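Local coordinates for putative hydroxymethylglutaryl-CoA synthase (Streptococcus mutans, PDB 3SQZ), which probably makes 3-hydroxy-3-methylglutaryl-CoA by condensing acetyl-CoA with acetoacetyl-CoA, and binds coenzyme A in a thiolase-type fold, at residues I39-F44 and A193-K198; S47-N52 and K400-G405; Q212-M217 and Y239-K244; K306-I311 and D368-R373. All blocks are in the same frame, centred on the assembly; numbering follows the deposited sequence.

Contact 1: residues I39-F44 and A193-K198; sequences IDKIGF and AMLVKK
The carboxylate of Asp40 has Lys197 on one face, where CD of the lysine stands 3.6 Å from OD2, and methyl CD2 of Leu195 near its plane, at the OD2 edge. With CG of Lys197 wedged between backbone N and carbonyl carbon (chi1 65°) and the chain bent twice further out, its methylenes pass over the acid while NZ folds back onto Lys198 O. A water links NZ to Asp40 OD1; OD2 also has a salt bridge to Arg201. Alongside, CE of Lys41 lies 3.6 Å from Leu195 CD2, and the Lys41 ammonium continues to Asp101, a lysine's long apolar stem suiting both demands. Ile39 and Met194 meet on the other face of the sheet, CD1 to SD 3.9 Å. Beneath run antiparallel backbone bonds: Asp40 N to Leu195 O (2.8 Å, 169°), Leu195 N to Lys41 O, and a reciprocal pair between Gly43 and Ala193, small residues placed side by side. Asp40 and Lys41 together face Leu195, Asp40 having psi -40°, and Lys41 N is buried without a partner. This is a beta bulge of the classic type, joining strands 37-45 and 188-198 in the central sheet of the thiolase fold.

Contact 2: residues S47-N52 and K400-G405; sequences SQYVLN and KEYQTG
Tyr49 sets its CG opposite its own carbonyl carbon (chi1 -60°) and turns its ring about perpendicular to the plane of CA, CB and CG, which delivers the phenol to Gln403. There OH accepts the backbone N-H of Gln403 at 2.9 Å, almost straight at 168°; a long, rigid phenol suits reaching a backbone N-H in a loop. The same oxygen lies in the plane of the Tyr402 ring, at its edge, 3.8 Å from CD1. Gln403 crosses the Tyr49 ring obliquely, its amide turned 76° from the ring, with CB 3.5 Å from OH and OE1 hydrogen-bonded to Thr374. Tyr49 opens strand 49-52, the middle strand of a small three-stranded sheet, so the contact ties the loop between strands 397-398 and 407-413 to that sheet, and the C-terminal family region to the N-terminal one. Gln48, bent at its second torsion, lays CG against the Thr404 carbonyl carbon at 3.5 Å, and its CB meets Gln403 CB at 3.7 Å. Two waters complete the surface joint: one accepts from Gln48 N and donates to Gln403 O at 2.8 Å, the other donates to Gln48 O and accepts from Gln403 NE2 at 2.7 Å.

Contact 3: residues Q212-M217 and Y239-K244; sequences QTRDIM and YLDMLK
Arg214 and Asp241 join the loop that leaves strand 203-213 to helix 232-254, a helix packed against the central sheet of the thiolase fold and carrying Ser235, a coenzyme A-binding residue. The electrostatic part is a salt bridge. Arg214 NH1 donates to Asp241 OD2 at 2.8 Å, and NH2 adds a weak bond to the same oxygen at 3.0 Å, so one carboxylate oxygen sits before the end of the guanidinium. The bonds are bent, the NH1 one to 141°, and the two planes are turned 51° from each other; the two groups are therefore not coplanar, as they would be in a two-oxygen, two-nitrogen pairing. NH1 has a second acceptor, Gln238 OE1, one helical turn before Met242. Arginine suits this place because several N-H groups can reach along the helix surface, and aspartate because its short arm keeps the charge close to the helix.

Apolar packing comes from Met242, which is deposited in two conformers; in the one described, CG lies over the centre of the guanidinium, 3.7 Å from CZ, the two side chains sliding past each other in opposite directions. Beyond CG the thioether turns at chi3 (71°) and sends CE toward the strand end, 3.4 Å from Gln212 O and 4.0 Å from Gln212 CB. A flexible, unbranched methionine can thus underlie a charged group and still fill against Tyr341 of the sheet.

Asp241 OD2 receives the NH1 bond on its anti lone pair, the one directed away from OD1.

Contact 4: residues K306-I311 and D368-R373; sequences KQIGNI and DKLKRR
Ile308 and Leu370 meet at about a right angle, CD1 of the isoleucine 3.8 Å from CD1 of the leucine and close also to CD2, so that the fork of Leu370 straddles the isoleucine tip. This joins the short helix 305-308 to helix 366-371, and Ile308 packs further on Phe44 and Leu318 in the interior; branched aliphatic chains suit such a crossing.

Arg373 is turned quite differently. A bend at chi3 (-60°) brings its guanidinium end-on to the backbone carbonyl of Gln307, and NH1 (2.8 Å) and NH2 (2.9 Å) both donate to that one oxygen. The oxygen lies in the guanidinium plane, while both nitrogens approach from one face of the carbonyl plane, NH2 well above it. At the neighbouring edge NE donates to Leu370 O at 2.9 Å, a nearly straight bond of 168°. Leu370 O also takes the backbone N of Arg373, from the opposite face of its carbonyl plane. CD2 of Leu370 rests over one guanidinium face, toward the rim, and Val50 lies against the other. Ser77 OG is a further partner of NH1, while the amide of Gln307 turns away to Asn74.

Gly309, with phi 89°, takes the chain out of the helix toward Asn310, predicted to bind the hydroxymethylglutaryl-CoA ligand. Because Gln307 O lies at a helix C-terminus, where carbonyls lose their helical donors, the guanidinium supplies donors to it, and its positive charge may also ease the partial negative charge at the end of this short helix, while three bonds to two backbone oxygens fix the plane of the buried guanidinium.

Overall arrangement
Contact 1 lies within the large mixed sheet and contact 3 at the end of one of its strands, 203-213, the neighbour of 37-45, yet their centres lie 28 Å apart. Contact 2 sits on the small sheet of strand 49-52, which follows strand 37-45 in the chain. Contact 4 links contacts 1 and 2: Phe44 of contact 1 packs on its Ile308 and Ile311, and Arg373 lies against residues 47-50, the centres of contacts 2 and 4 being 11 Å apart. Along the chain contacts 1, 3 and 4 close in series, whereas contact 2 spans contacts 3 and 4, bringing the N-terminal and C-terminal family regions together on one side of the chain's centre; contact 3 lies on the opposite side from contacts 2 and 4, toward coenzyme A.

Contact 1: residues I39-F44 and A193-K198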
loop_
_atom_site.group_PDB
_atom_site.type_symbol
_atom_site.label_atom_id
_atom_site.label_comp_id
_atom_site.label_asym_id
_atom_site.label_seq_id
_atom_site.Cartn_x
_atom_site.Cartn_y
_atom_site.Cartn_z
ATOM N N ILE A 39 8.780 1.331 -12.887
ATOM C CA ILE A 39 9.101 1.747 -11.538
ATOM C C ILE A 39 10.611 1.844 -11.376
ATOM O O ILE A 39 11.340 0.847 -11.480
ATOM C CB ILE A 39 8.513 0.771 -10.498
ATOM C CG1 ILE A 39 6.985 0.676 -10.644
ATOM C CG2 ILE A 39 8.900 1.196 -9.084
ATOM C CD1 ILE A 39 6.355 -0.452 -9.845
ATOM N N ASP A 40 11.075 3.062 -11.126
ATOM C CA ASP A 40 12.492 3.347 -10.976
ATOM C C ASP A 40 12.943 3.232 -9.525
ATOM O O ASP A 40 14.043 2.752 -9.253
ATOM C CB ASP A 40 12.774 4.755 -11.491
ATOM C CG ASP A 40 14.240 5.100 -11.483
ATOM O OD1 ASP A 40 15.040 4.361 -12.102
ATOM O OD2 ASP A 40 14.594 6.123 -10.867
ATOM N N LYS A 41 12.104 3.717 -8.611
ATOM C CA LYS A 41 12.397 3.693 -7.183
ATOM C C LYS A 41 11.108 3.460 -6.415
ATOM O O LYS A 41 10.034 3.879 -6.862
ATOM C CB LYS A 41 13.075 4.994 -6.727
ATOM C CG LYS A 41 14.506 5.131 -7.270
ATOM C CD LYS A 41 15.241 6.362 -6.757
ATOM C CE LYS A 41 14.683 7.637 -7.376
ATOM N NZ LYS A 41 15.589 8.818 -7.162
ATOM N N ILE A 42 11.226 2.784 -5.272
ATOM C CA ILE A 42 10.120 2.548 -4.353
ATOM C C ILE A 42 10.521 3.015 -2.960
ATOM O O ILE A 42 11.564 2.604 -2.445
ATOM C CB ILE A 42 9.732 1.050 -4.273
ATOM C CG1 ILE A 42 9.420 0.476 -5.656
ATOM C CG2 ILE A 42 8.560 0.860 -3.333
ATOM C CD1 ILE A 42 9.274 -1.038 -5.684
ATOM N N GLY A 43 9.704 3.887 -2.373
ATOM C CA GLY A 43 9.900 4.330 -1.007
ATOM C C GLY A 43 8.773 3.815 -0.138
ATOM O O GLY A 43 7.662 3.569 -0.626
ATOM N N PHE A 44 9.054 3.642 1.149
ATOM C CA PHE A 44 8.029 3.228 2.088
ATOM C C PHE A 44 8.210 3.926 3.416
ATOM O O PHE A 44 9.322 4.003 3.933
ATOM C CB PHE A 44 8.051 1.712 2.329
ATOM C CG PHE A 44 7.023 1.262 3.327
ATOM C CD1 PHE A 44 5.672 1.344 3.018
ATOM C CD2 PHE A 44 7.392 0.797 4.582
ATOM C CE1 PHE A 44 4.710 0.959 3.933
ATOM C CE2 PHE A 44 6.432 0.408 5.498
ATOM C CZ PHE A 44 5.091 0.490 5.177
ATOM N N ALA A 193 5.645 5.001 -2.030
ATOM C CA ALA A 193 5.887 5.965 -3.105
ATOM C C ALA A 193 6.579 5.239 -4.247
ATOM O O ALA A 193 7.516 4.477 -4.018
ATOM C CB ALA A 193 6.759 7.108 -2.611
ATOM N N MET A 194 6.127 5.475 -5.474
ATOM C CA MET A 194 6.755 4.901 -6.659
ATOM C C MET A 194 7.076 6.013 -7.640
ATOM O O MET A 194 6.205 6.818 -7.974
ATOM C CB MET A 194 5.848 3.847 -7.302
ATOM C CG MET A 194 5.708 2.614 -6.431
ATOM S SD MET A 194 4.516 1.387 -6.994
ATOM C CE MET A 194 2.982 2.235 -6.631
ATOM N N LEU A 195 8.327 6.077 -8.070
ATOM C CA LEU A 195 8.736 7.006 -9.105
ATOM C C LEU A 195 8.732 6.272 -10.428
ATOM O O LEU A 195 9.426 5.254 -10.579
ATOM C CB LEU A 195 10.125 7.546 -8.800
ATOM C CG LEU A 195 10.610 8.606 -9.789
ATOM C CD1 LEU A 195 9.809 9.904 -9.643
ATOM C CD2 LEU A 195 12.090 8.855 -9.610
ATOM N N VAL A 196 7.953 6.782 -11.377
ATOM C CA VAL A 196 7.814 6.160 -12.683
ATOM C C VAL A 196 8.532 7.005 -13.727
ATOM O O VAL A 196 8.353 8.223 -13.760
ATOM C CB VAL A 196 6.320 6.001 -13.046
ATOM C CG1 VAL A 196 6.155 5.448 -14.466
ATOM C CG2 VAL A 196 5.625 5.118 -12.015
ATOM N N LYS A 197 9.372 6.366 -14.540
ATOM C CA LYS A 197 10.092 7.064 -15.597
ATOM C C LYS A 197 10.570 6.079 -16.652
ATOM O O LYS A 197 10.424 4.866 -16.509
ATOM C CB LYS A 197 11.274 7.856 -15.034
ATOM C CG LYS A 197 12.350 6.982 -14.417
ATOM C CD LYS A 197 13.475 7.809 -13.810
ATOM C CE LYS A 197 14.338 8.465 -14.874
ATOM N NZ LYS A 197 15.069 7.458 -15.695
ATOM N N LYS A 198 11.118 6.620 -17.730
ATOM C CA LYS A 198 11.728 5.811 -18.770
ATOM C C LYS A 198 13.009 5.172 -18.247
ATOM O O LYS A 198 13.671 5.721 -17.368
ATOM C CB LYS A 198 12.024 6.691 -19.988
ATOM C CG LYS A 198 12.486 5.929 -21.209
ATOM C CD LYS A 198 12.626 6.845 -22.412
ATOM C CE LYS A 198 13.966 7.566 -22.415
ATOM N NZ LYS A 198 14.144 8.449 -21.229
HETATM O O HOH W 1 16.474 5.673 -14.059
#

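Contact 2: residues S47-N52 and K400-G405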
loop_
_atom_site.group_PDB
_atom_site.type_symbol
_atom_site.label_atom_id
_atom_site.label_comp_id
_atom_site.label_asym_id
_atom_site.label_seq_id
_atom_site.Cartn_x
_atom_site.Cartn_y
_atom_site.Cartn_z
ATOM N N SER A 47 4.051 4.462 10.315
ATOM C CA SER A 47 3.993 5.269 11.518
ATOM C C SER A 47 5.048 4.802 12.525
ATOM O O SER A 47 5.771 3.820 12.294
ATOM C CB SER A 47 2.596 5.200 12.119
ATOM O OG SER A 47 2.220 3.852 12.290
ATOM N N GLN A 48 5.140 5.513 13.643
ATOM C CA GLN A 48 6.224 5.303 14.597
ATOM C C GLN A 48 5.841 4.420 15.784
ATOM O O GLN A 48 6.636 4.251 16.702
ATOM C CB GLN A 48 6.742 6.652 15.103
ATOM C CG GLN A 48 7.144 7.620 14.003
ATOM C CD GLN A 48 8.235 7.087 13.095
ATOM O OE1 GLN A 48 8.141 7.184 11.863
ATOM N NE2 GLN A 48 9.283 6.549 13.687
ATOM N N TYR A 49 4.633 3.865 15.753
ATOM C CA TYR A 49 4.101 3.055 16.850
ATOM C C TYR A 49 3.636 1.704 16.320
ATOM O O TYR A 49 3.260 1.576 15.151
ATOM C CB TYR A 49 2.905 3.747 17.504
ATOM C CG TYR A 49 3.197 5.098 18.096
ATOM C CD1 TYR A 49 3.671 5.230 19.397
ATOM C CD2 TYR A 49 2.982 6.248 17.353
ATOM C CE1 TYR A 49 3.919 6.473 19.941
ATOM C CE2 TYR A 49 3.231 7.498 17.886
ATOM C CZ TYR A 49 3.697 7.607 19.180
ATOM O OH TYR A 49 3.935 8.867 19.695
ATOM N N VAL A 50 3.624 0.708 17.200
ATOM C CA VAL A 50 3.209 -0.631 16.825
ATOM C C VAL A 50 2.327 -1.232 17.912
ATOM O O VAL A 50 2.557 -1.018 19.104
ATOM C CB VAL A 50 4.442 -1.541 16.538
ATOM C CG1 VAL A 50 5.380 -1.639 17.753
ATOM C CG2 VAL A 50 4.014 -2.916 16.059
ATOM N N LEU A 51 1.300 -1.958 17.479
ATOM C CA LEU A 51 0.467 -2.764 18.356
ATOM C C LEU A 51 0.801 -4.223 18.079
ATOM O O LEU A 51 0.608 -4.721 16.968
ATOM C CB LEU A 51 -1.014 -2.498 18.087
ATOM C CG LEU A 51 -1.991 -3.373 18.870
ATOM C CD1 LEU A 51 -1.901 -3.118 20.376
ATOM C CD2 LEU A 51 -3.408 -3.132 18.374
ATOM N N ASN A 52 1.321 -4.906 19.089
ATOM C CA ASN A 52 1.651 -6.312 18.936
ATOM C C ASN A 52 0.378 -7.154 19.066
ATOM O O ASN A 52 -0.434 -6.931 19.968
ATOM C CB ASN A 52 2.750 -6.709 19.925
ATOM C CG ASN A 52 4.107 -6.130 19.533
ATOM O OD1 ASN A 52 4.416 -5.992 18.348
ATOM N ND2 ASN A 52 4.914 -5.780 20.526
ATOM N N LYS A 400 -1.378 17.200 20.791
ATOM C CA LYS A 400 -0.170 16.824 21.498
ATOM C C LYS A 400 0.894 16.464 20.470
ATOM O O LYS A 400 0.580 16.106 19.332
ATOM C CB LYS A 400 -0.444 15.626 22.407
ATOM N N GLU A 401 2.158 16.566 20.863
ATOM C CA GLU A 401 3.234 16.114 19.994
ATOM C C GLU A 401 3.406 14.606 20.131
ATOM O O GLU A 401 3.612 14.084 21.228
ATOM C CB GLU A 401 4.552 16.827 20.299
ATOM C CG GLU A 401 5.650 16.496 19.295
ATOM C CD GLU A 401 7.013 17.042 19.680
ATOM O OE1 GLU A 401 7.093 17.879 20.602
ATOM O OE2 GLU A 401 8.012 16.625 19.052
ATOM N N TYR A 402 3.312 13.917 19.004
ATOM C CA TYR A 402 3.501 12.480 18.949
ATOM C C TYR A 402 4.737 12.200 18.119
ATOM O O TYR A 402 5.262 13.088 17.439
ATOM C CB TYR A 402 2.281 11.813 18.309
ATOM C CG TYR A 402 1.022 11.911 19.140
ATOM C CD1 TYR A 402 0.823 11.066 20.227
ATOM C CD2 TYR A 402 0.030 12.834 18.833
ATOM C CE1 TYR A 402 -0.324 11.146 20.990
ATOM C CE2 TYR A 402 -1.122 12.918 19.588
ATOM C CZ TYR A 402 -1.293 12.072 20.664
ATOM O OH TYR A 402 -2.437 12.152 21.420
ATOM N N GLN A 403 5.208 10.962 18.165
ATOM C CA GLN A 403 6.289 10.553 17.289
ATOM C C GLN A 403 5.773 10.431 15.869
ATOM O O GLN A 403 4.775 9.747 15.619
ATOM C CB GLN A 403 6.826 9.203 17.718
ATOM C CG GLN A 403 7.408 9.175 19.104
ATOM C CD GLN A 403 8.044 7.846 19.384
ATOM O OE1 GLN A 403 7.536 7.061 20.180
ATOM N NE2 GLN A 403 9.149 7.569 18.708
ATOM N N THR A 404 6.462 11.093 14.945
ATOM C CA THR A 404 6.138 11.011 13.529
ATOM C C THR A 404 7.418 10.836 12.720
ATOM O O THR A 404 8.515 10.821 13.276
ATOM C CB THR A 404 5.406 12.282 13.025
ATOM O OG1 THR A 404 6.292 13.409 13.084
ATOM C CG2 THR A 404 4.164 12.574 13.855
ATOM N N GLY A 405 7.265 10.707 11.408
ATOM C CA GLY A 405 8.373 10.797 10.481
ATOM C C GLY A 405 8.697 12.260 10.233
ATOM O O GLY A 405 8.403 13.123 11.071
HETATM O O HOH W 2 3.678 7.973 13.724
HETATM O O HOH W 3 9.465 4.970 18.084
#

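Contact 3: residues Q212-M217 and Y239-K244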
loop_
_atom_site.group_PDB
_atom_site.type_symbol
_atom_site.label_atom_id
_atom_site.label_comp_id
_atom_site.label_asym_id
_atom_site.label_seq_id
_atom_site.Cartn_x
_atom_site.Cartn_y
_atom_site.Cartn_z
ATOM N N GLN A 212 -11.456 -5.867 -13.971
ATOM C CA GLN A 212 -12.841 -6.295 -13.878
ATOM C C GLN A 212 -13.537 -5.456 -12.811
ATOM O O GLN A 212 -12.959 -5.210 -11.751
ATOM C CB GLN A 212 -12.918 -7.783 -13.500
ATOM C CG GLN A 212 -14.329 -8.336 -13.573
ATOM C CD GLN A 212 -14.425 -9.810 -13.202
ATOM O OE1 GLN A 212 -13.413 -10.518 -13.038
ATOM N NE2 GLN A 212 -15.646 -10.283 -13.064
ATOM N N THR A 213 -14.763 -5.021 -13.098
ATOM C CA THR A 213 -15.591 -4.303 -12.138
ATOM C C THR A 213 -16.840 -5.118 -11.843
ATOM O O THR A 213 -17.451 -5.658 -12.762
ATOM C CB THR A 213 -16.034 -2.939 -12.707
ATOM O OG1 THR A 213 -14.890 -2.112 -12.941
ATOM C CG2 THR A 213 -16.982 -2.216 -11.760
ATOM N N ARG A 214 -17.224 -5.170 -10.572
ATOM C CA ARG A 214 -18.434 -5.859 -10.130
ATOM C C ARG A 214 -19.029 -5.094 -8.951
ATOM O O ARG A 214 -18.358 -4.906 -7.941
ATOM C CB ARG A 214 -18.081 -7.286 -9.687
ATOM C CG ARG A 214 -19.241 -8.191 -9.347
ATOM C CD ARG A 214 -18.721 -9.527 -8.830
ATOM N NE ARG A 214 -17.916 -10.221 -9.833
ATOM C CZ ARG A 214 -17.280 -11.370 -9.619
ATOM N NH1 ARG A 214 -17.341 -11.959 -8.429
ATOM N NH2 ARG A 214 -16.582 -11.930 -10.596
ATOM N N ASP A 215 -20.294 -4.698 -9.057
ATOM C CA ASP A 215 -20.955 -3.856 -8.068
ATOM C C ASP A 215 -21.434 -4.690 -6.885
ATOM O O ASP A 215 -22.442 -5.380 -6.967
ATOM C CB ASP A 215 -22.101 -3.123 -8.766
ATOM C CG ASP A 215 -22.928 -2.250 -7.842
ATOM O OD1 ASP A 215 -22.550 -2.003 -6.685
ATOM O OD2 ASP A 215 -23.989 -1.795 -8.309
ATOM N N ILE A 216 -20.679 -4.629 -5.791
ATOM C CA ILE A 216 -20.955 -5.398 -4.579
ATOM C C ILE A 216 -20.708 -4.531 -3.346
ATOM O O ILE A 216 -20.116 -3.449 -3.439
ATOM C CB ILE A 216 -20.102 -6.698 -4.504
ATOM C CG1 ILE A 216 -18.596 -6.379 -4.442
ATOM C CG2 ILE A 216 -20.439 -7.623 -5.671
ATOM C CD1 ILE A 216 -17.742 -7.583 -4.100
ATOM N N MET A 217 -21.148 -5.013 -2.189
ATOM C CA MET A 217 -20.928 -4.292 -0.944
ATOM C C MET A 217 -20.235 -5.185 0.085
ATOM O O MET A 217 -20.787 -5.507 1.137
ATOM C CB MET A 217 -22.226 -3.667 -0.420
ATOM C CG MET A 217 -22.752 -2.573 -1.345
ATOM S SD MET A 217 -21.591 -1.179 -1.494
ATOM C CE MET A 217 -22.275 -0.049 -0.281
ATOM N N TYR A 239 -13.057 -11.531 -3.299
ATOM C CA TYR A 239 -11.629 -11.365 -3.623
ATOM C C TYR A 239 -11.172 -12.588 -4.423
ATOM O O TYR A 239 -10.538 -12.456 -5.476
ATOM C CB TYR A 239 -10.810 -11.153 -2.323
ATOM C CG TYR A 239 -9.261 -11.200 -2.342
ATOM C CD1 TYR A 239 -8.578 -12.401 -2.535
ATOM C CD2 TYR A 239 -8.491 -10.058 -2.057
ATOM C CE1 TYR A 239 -7.173 -12.459 -2.495
ATOM C CE2 TYR A 239 -7.078 -10.108 -2.017
ATOM C CZ TYR A 239 -6.423 -11.310 -2.237
ATOM O OH TYR A 239 -5.034 -11.380 -2.195
ATOM N N LEU A 240 -11.500 -13.779 -3.930
ATOM C CA LEU A 240 -11.062 -15.010 -4.588
ATOM C C LEU A 240 -11.743 -15.255 -5.932
ATOM O O LEU A 240 -11.110 -15.746 -6.865
ATOM C CB LEU A 240 -11.231 -16.215 -3.657
ATOM C CG LEU A 240 -10.346 -16.173 -2.413
ATOM C CD1 LEU A 240 -10.728 -17.280 -1.443
ATOM C CD2 LEU A 240 -8.874 -16.284 -2.791
ATOM N N ASP A 241 -13.021 -14.902 -6.051
ATOM C CA ASP A 241 -13.711 -15.090 -7.325
ATOM C C ASP A 241 -13.250 -14.097 -8.394
ATOM O O ASP A 241 -13.116 -14.452 -9.567
ATOM C CB ASP A 241 -15.226 -15.021 -7.167
ATOM C CG ASP A 241 -15.944 -15.422 -8.437
ATOM O OD1 ASP A 241 -15.858 -16.611 -8.807
ATOM O OD2 ASP A 241 -16.576 -14.553 -9.076
ATOM N N MET A 242 -13.016 -12.849 -8.002
ATOM C CA MET A 242 -12.491 -11.884 -8.951
ATOM C C MET A 242 -11.063 -12.237 -9.345
ATOM O O MET A 242 -10.672 -12.048 -10.492
ATOM C CB MET A 242 -12.612 -10.469 -8.405
ATOM C CG MET A 242 -14.063 -10.060 -8.264
ATOM S SD MET A 242 -14.299 -8.304 -7.998
ATOM C CE MET A 242 -13.885 -7.621 -9.602
ATOM N N LEU A 243 -10.298 -12.785 -8.410
ATOM C CA LEU A 243 -8.969 -13.276 -8.751
ATOM C C LEU A 243 -9.062 -14.403 -9.784
ATOM O O LEU A 243 -8.419 -14.361 -10.837
ATOM C CB LEU A 243 -8.245 -13.762 -7.501
ATOM C CG LEU A 243 -6.917 -14.486 -7.709
ATOM C CD1 LEU A 243 -5.858 -13.612 -8.364
ATOM C CD2 LEU A 243 -6.420 -15.020 -6.380
ATOM N N LYS A 244 -9.873 -15.410 -9.483
ATOM C CA LYS A 244 -10.008 -16.562 -10.366
ATOM C C LYS A 244 -10.453 -16.166 -11.770
ATOM O O LYS A 244 -9.857 -16.587 -12.765
ATOM C CB LYS A 244 -11.004 -17.570 -9.782
ATOM C CG LYS A 244 -11.322 -18.742 -10.703
ATOM C CD LYS A 244 -12.374 -19.656 -10.096
ATOM C CE LYS A 244 -12.690 -20.828 -11.020
ATOM N NZ LYS A 244 -13.574 -21.834 -10.372
#

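Contact 4: residues K306-I311 and D368-R373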
loop_
_atom_site.group_PDB
_atom_site.type_symbol
_atom_site.label_atom_id
_atom_site.label_comp_id
_atom_site.label_asym_id
_atom_site.label_seq_id
_atom_site.Cartn_x
_atom_site.Cartn_y
_atom_site.Cartn_z
ATOM N N LYS A 306 3.268 -8.823 7.669
ATOM C CA LYS A 306 3.129 -9.488 8.966
ATOM C C LYS A 306 3.449 -8.563 10.136
ATOM O O LYS A 306 3.008 -8.816 11.257
ATOM C CB LYS A 306 4.042 -10.709 9.053
ATOM C CG LYS A 306 3.587 -11.873 8.219
ATOM C CD LYS A 306 4.430 -13.107 8.494
ATOM C CE LYS A 306 3.919 -14.315 7.729
ATOM N NZ LYS A 306 4.755 -15.522 7.939
ATOM N N GLN A 307 4.254 -7.533 9.884
ATOM C CA GLN A 307 4.685 -6.603 10.930
ATOM C C GLN A 307 3.944 -5.271 10.909
ATOM O O GLN A 307 4.047 -4.500 11.859
ATOM C CB GLN A 307 6.180 -6.305 10.793
ATOM C CG GLN A 307 7.084 -7.521 10.771
ATOM C CD GLN A 307 6.839 -8.428 11.942
ATOM O OE1 GLN A 307 6.819 -7.987 13.095
ATOM N NE2 GLN A 307 6.631 -9.705 11.660
ATOM N N ILE A 308 3.254 -4.982 9.805
ATOM C CA ILE A 308 2.663 -3.672 9.547
ATOM C C ILE A 308 1.137 -3.682 9.531
ATOM O O ILE A 308 0.501 -2.709 9.944
ATOM C CB ILE A 308 3.193 -3.120 8.199
ATOM C CG1 ILE A 308 4.675 -2.782 8.359
ATOM C CG2 ILE A 308 2.377 -1.915 7.707
ATOM C CD1 ILE A 308 5.419 -2.668 7.071
ATOM N N GLY A 309 0.546 -4.774 9.062
ATOM C CA GLY A 309 -0.894 -4.832 8.929
ATOM C C GLY A 309 -1.363 -4.333 7.577
ATOM O O GLY A 309 -0.599 -4.272 6.613
ATOM N N ASN A 310 -2.640 -3.979 7.514
ATOM C CA ASN A 310 -3.291 -3.545 6.284
ATOM C C ASN A 310 -2.993 -2.078 6.013
ATOM O O ASN A 310 -3.193 -1.233 6.886
ATOM C CB ASN A 310 -4.794 -3.749 6.493
ATOM C CG ASN A 310 -5.617 -3.576 5.236
ATOM O OD1 ASN A 310 -5.106 -3.271 4.159
ATOM N ND2 ASN A 310 -6.918 -3.798 5.376
ATOM N N ILE A 311 -2.533 -1.771 4.799
ATOM C CA ILE A 311 -2.342 -0.380 4.394
ATOM C C ILE A 311 -3.155 -0.043 3.149
ATOM O O ILE A 311 -2.829 0.881 2.402
ATOM C CB ILE A 311 -0.843 0.024 4.276
ATOM C CG1 ILE A 311 -0.142 -0.661 3.095
ATOM C CG2 ILE A 311 -0.128 -0.253 5.603
ATOM C CD1 ILE A 311 1.221 -0.064 2.787
ATOM N N ASP A 368 14.731 -4.077 10.472
ATOM C CA ASP A 368 15.367 -3.422 11.605
ATOM C C ASP A 368 14.693 -2.093 11.909
ATOM O O ASP A 368 14.423 -1.764 13.061
ATOM C CB ASP A 368 16.857 -3.231 11.339
ATOM C CG ASP A 368 17.544 -4.534 11.025
ATOM O OD1 ASP A 368 17.648 -5.369 11.927
ATOM O OD2 ASP A 368 17.922 -4.751 9.862
ATOM N N LYS A 369 14.422 -1.315 10.867
ATOM C CA LYS A 369 13.756 -0.034 11.068
ATOM C C LYS A 369 12.367 -0.224 11.674
ATOM O O LYS A 369 11.963 0.535 12.558
ATOM C CB LYS A 369 13.684 0.763 9.770
ATOM C CG LYS A 369 15.036 1.206 9.231
ATOM C CD LYS A 369 14.830 1.964 7.921
ATOM C CE LYS A 369 16.118 2.492 7.346
ATOM N NZ LYS A 369 15.827 3.300 6.133
ATOM N N LEU A 370 11.639 -1.237 11.221
ATOM C CA LEU A 370 10.301 -1.478 11.761
ATOM C C LEU A 370 10.337 -1.838 13.250
ATOM O O LEU A 370 9.417 -1.495 14.002
ATOM C CB LEU A 370 9.567 -2.549 10.961
ATOM C CG LEU A 370 9.166 -2.119 9.548
ATOM C CD1 LEU A 370 8.721 -3.329 8.756
ATOM C CD2 LEU A 370 8.069 -1.056 9.581
ATOM N N LYS A 371 11.407 -2.496 13.689
ATOM C CA LYS A 371 11.559 -2.828 15.106
ATOM C C LYS A 371 11.733 -1.590 15.975
ATOM O O LYS A 371 11.525 -1.654 17.182
ATOM C CB LYS A 371 12.719 -3.798 15.329
ATOM C CG LYS A 371 12.428 -5.220 14.912
ATOM C CD LYS A 371 13.597 -6.116 15.281
ATOM C CE LYS A 371 13.291 -7.596 15.089
ATOM N NZ LYS A 371 13.203 -7.958 13.650
ATOM N N ARG A 372 12.115 -0.466 15.374
ATOM C CA ARG A 372 12.247 0.780 16.119
ATOM C C ARG A 372 10.916 1.353 16.586
ATOM O O ARG A 372 10.898 2.197 17.471
ATOM C CB ARG A 372 13.002 1.837 15.312
ATOM C CG ARG A 372 14.377 1.414 14.867
ATOM C CD ARG A 372 14.998 2.469 13.983
ATOM N NE ARG A 372 16.310 2.043 13.522
ATOM C CZ ARG A 372 17.020 2.673 12.595
ATOM N NH1 ARG A 372 16.550 3.774 12.022
ATOM N NH2 ARG A 372 18.206 2.200 12.242
ATOM N N ARG A 373 9.807 0.931 15.988
ATOM C CA ARG A 373 8.514 1.476 16.376
ATOM C C ARG A 373 8.280 1.272 17.870
ATOM O O ARG A 373 8.686 0.256 18.458
ATOM C CB ARG A 373 7.380 0.806 15.598
ATOM C CG ARG A 373 7.297 1.224 14.137
ATOM C CD ARG A 373 6.290 0.384 13.356
ATOM N NE ARG A 373 6.668 -1.023 13.406
ATOM C CZ ARG A 373 5.881 -2.036 13.055
ATOM N NH1 ARG A 373 4.666 -1.817 12.582
ATOM N NH2 ARG A 373 6.321 -3.285 13.179
#